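Local coordinates for thioredoxin-like fold domain-containing protein (Paracoccus denitrificans, PDB 3DML), which is a periplasmic thioredoxin-like thiol-disulfide oxidoreductase that probably reduces or exchanges disulfides in partner proteins of chemotrophic sulfur oxidation, at residues A34-E39 with D99-M104. Sequence-based numbering, arbitrary orientation. Where two conformers were deposited one is given.
Sequences ARWDAE and DFFWPM
Trp36 drives the pyrrole edge of its indole into the face of Phe101, and this one aromatic pair makes the whole contact between residues 34-39 and 99-104. NE1 of Trp36 sits 3.3 Å above the plane of the Phe101 ring, over its centre; the phenyl atom nearest to Trp36 NE1 is CE1 of Phe101, at 3.4 Å. The N-H edge thus faces the pi cloud in a T-shaped (edge-to-face) stack, the planes turned 69° against each other and the centroids of the indole five-membered ring and the phenyl ring 4.6 Å apart. Beside it, the benzo part of the indole brings CZ2 of Trp36 to 3.9 Å from CZ of Phe101. Both side chains leave their helices toward each other with CG anti to the backbone N (chi1 -171° for Trp36, -179° for Phe101), which lets two rings bridge backbones whose nearest CA atoms, those of Trp36 and Phe101, are 9.3 Å apart. In the thioredoxin fold this joins helix 31-39, which starts directly after Cys30 and carries Cys33 of the CxxC motif in its first turn, to the C-terminal helix 98-112. An alanine at Phe101 would probably leave the indole N-H without the aromatic face it points into and open a gap between the two helices. CD2 of Phe101 lies 4.0 Å above the plane of the Trp102 indole, offset toward its rim. Phe80, from strand 79-84, meets both rings of the pair, edge-to-face with Phe101. Tyr95 packs edge-to-face on Trp36 and hydrogen-bonds through its OH to Glu39 OE1, tying the end of helix 31-39 to the same aromatic cluster. Leu22 and Leu92 touch Phe101 from the sheet, as Met24 and Val55 touch Trp36.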
loop_
_atom_site.group_PDB
_atom_site.type_symbol
_atom_site.label_atom_id
_atom_site.label_comp_id
_atom_site.label_asym_id
_atom_site.label_seq_id
_atom_site.Cartn_x
_atom_site.Cartn_y
_atom_site.Cartn_z
ATOM N N ALA A 34 3.826 -7.078 9.828
ATOM C CA ALA A 34 4.407 -8.425 9.758
ATOM C C ALA A 34 3.363 -9.453 9.296
ATOM O O ALA A 34 3.693 -10.398 8.544
ATOM C CB ALA A 34 4.983 -8.813 11.103
ATOM N N ARG A 35 2.111 -9.293 9.737
ATOM C CA ARG A 35 1.041 -10.167 9.243
ATOM C C ARG A 35 0.814 -10.049 7.751
ATOM O O ARG A 35 0.668 -11.049 7.066
ATOM C CB ARG A 35 -0.280 -9.915 9.947
ATOM C CG ARG A 35 -0.321 -10.441 11.358
ATOM C CD ARG A 35 -1.785 -10.389 11.830
ATOM N NE ARG A 35 -1.895 -10.629 13.261
ATOM C CZ ARG A 35 -3.037 -10.537 13.930
ATOM N NH1 ARG A 35 -4.153 -10.214 13.292
ATOM N NH2 ARG A 35 -3.054 -10.768 15.230
ATOM N N TRP A 36 0.819 -8.828 7.235
ATOM C CA TRP A 36 0.620 -8.622 5.799
ATOM C C TRP A 36 1.799 -9.223 5.027
ATOM O O TRP A 36 1.601 -9.857 3.973
ATOM C CB TRP A 36 0.529 -7.133 5.475
ATOM C CG TRP A 36 0.117 -6.860 4.041
ATOM C CD1 TRP A 36 -1.147 -6.760 3.565
ATOM C CD2 TRP A 36 0.985 -6.665 2.925
ATOM N NE1 TRP A 36 -1.134 -6.492 2.217
ATOM C CE2 TRP A 36 0.170 -6.418 1.800
ATOM C CE3 TRP A 36 2.376 -6.651 2.769
ATOM C CZ2 TRP A 36 0.697 -6.169 0.525
ATOM C CZ3 TRP A 36 2.907 -6.398 1.479
ATOM C CH2 TRP A 36 2.057 -6.179 0.383
ATOM N N ASP A 37 3.010 -8.985 5.541
ATOM C CA ASP A 37 4.248 -9.549 4.944
ATOM C C ASP A 37 4.212 -11.078 4.867
ATOM O O ASP A 37 4.690 -11.652 3.904
ATOM C CB ASP A 37 5.515 -9.108 5.699
ATOM C CG ASP A 37 5.840 -7.630 5.525
ATOM O OD1 ASP A 37 5.389 -6.974 4.559
ATOM O OD2 ASP A 37 6.564 -7.104 6.391
ATOM N N ALA A 38 3.645 -11.734 5.872
ATOM C CA ALA A 38 3.518 -13.189 5.873
ATOM C C ALA A 38 2.358 -13.683 5.014
ATOM O O ALA A 38 2.449 -14.752 4.407
ATOM C CB ALA A 38 3.344 -13.706 7.293
ATOM N N GLU A 39 1.259 -12.931 4.982
ATOM C CA GLU A 39 0.016 -13.439 4.417
ATOM C C GLU A 39 -0.212 -13.018 2.980
ATOM O O GLU A 39 -0.572 -13.852 2.134
ATOM C CB GLU A 39 -1.185 -13.008 5.262
ATOM C CG GLU A 39 -1.200 -13.696 6.599
ATOM C CD GLU A 39 -2.176 -13.120 7.603
ATOM O OE1 GLU A 39 -3.104 -12.339 7.242
ATOM O OE2 GLU A 39 -2.006 -13.490 8.788
ATOM N N ASP A 99 -9.218 -10.965 3.377
ATOM C CA ASP A 99 -10.482 -10.755 2.687
ATOM C C ASP A 99 -10.904 -9.294 2.701
ATOM O O ASP A 99 -11.832 -8.888 2.019
ATOM C CB ASP A 99 -11.581 -11.626 3.321
ATOM C CG ASP A 99 -11.383 -13.110 3.058
ATOM O OD1 ASP A 99 -10.273 -13.490 2.605
ATOM O OD2 ASP A 99 -12.346 -13.895 3.321
ATOM N N PHE A 100 -10.245 -8.509 3.524
ATOM C CA PHE A 100 -10.511 -7.076 3.553
ATOM C C PHE A 100 -9.600 -6.379 2.557
ATOM O O PHE A 100 -10.036 -5.531 1.793
ATOM C CB PHE A 100 -10.331 -6.572 4.972
ATOM C CG PHE A 100 -11.445 -7.018 5.860
ATOM C CD1 PHE A 100 -12.537 -6.183 6.090
ATOM C CD2 PHE A 100 -11.453 -8.318 6.374
ATOM C CE1 PHE A 100 -13.604 -6.616 6.869
ATOM C CE2 PHE A 100 -12.509 -8.764 7.161
ATOM C CZ PHE A 100 -13.592 -7.909 7.400
ATOM N N PHE A 101 -8.363 -6.826 2.507
ATOM C CA PHE A 101 -7.345 -6.219 1.655
ATOM C C PHE A 101 -7.707 -6.257 0.185
ATOM O O PHE A 101 -7.736 -5.233 -0.470
ATOM C CB PHE A 101 -5.968 -6.867 1.919
ATOM C CG PHE A 101 -4.866 -6.262 1.092
ATOM C CD1 PHE A 101 -4.318 -5.016 1.428
ATOM C CD2 PHE A 101 -4.438 -6.897 -0.064
ATOM C CE1 PHE A 101 -3.284 -4.448 0.637
ATOM C CE2 PHE A 101 -3.422 -6.345 -0.855
ATOM C CZ PHE A 101 -2.861 -5.120 -0.508
ATOM N N TRP A 102 -7.974 -7.445 -0.357
ATOM C CA TRP A 102 -8.180 -7.559 -1.798
ATOM C C TRP A 102 -9.299 -6.709 -2.417
ATOM O O TRP A 102 -9.056 -5.988 -3.395
ATOM C CB TRP A 102 -8.333 -9.032 -2.217
ATOM C CG TRP A 102 -7.121 -9.894 -1.945
ATOM C CD1 TRP A 102 -7.033 -10.952 -1.083
ATOM C CD2 TRP A 102 -5.846 -9.790 -2.589
ATOM N NE1 TRP A 102 -5.767 -11.503 -1.142
ATOM C CE2 TRP A 102 -5.026 -10.808 -2.061
ATOM C CE3 TRP A 102 -5.317 -8.923 -3.559
ATOM C CZ2 TRP A 102 -3.695 -10.984 -2.467
ATOM C CZ3 TRP A 102 -4.003 -9.096 -3.958
ATOM C CH2 TRP A 102 -3.209 -10.119 -3.417
ATOM N N PRO A 103 -10.533 -6.796 -1.890
ATOM C CA PRO A 103 -11.596 -6.013 -2.535
ATOM C C PRO A 103 -11.447 -4.503 -2.273
ATOM O O PRO A 103 -11.887 -3.685 -3.092
ATOM C CB PRO A 103 -12.901 -6.555 -1.890
ATOM C CG PRO A 103 -12.496 -7.163 -0.625
ATOM C CD PRO A 103 -11.030 -7.579 -0.746
HETATM N N MSE A 104 -10.834 -4.128 -1.157
HETATM C CA MSE A 104 -10.637 -2.705 -0.889
HETATM C C MSE A 104 -9.561 -2.133 -1.793
HETATM O O MSE A 104 -9.681 -1.010 -2.275
HETATM C CB MSE A 104 -10.335 -2.484 0.582
HETATM C CG MSE A 104 -11.415 -3.118 1.447
HETATM SE SE MSE A 104 -11.302 -2.625 3.289
HETATM C CE MSE A 104 -9.463 -3.137 3.757
#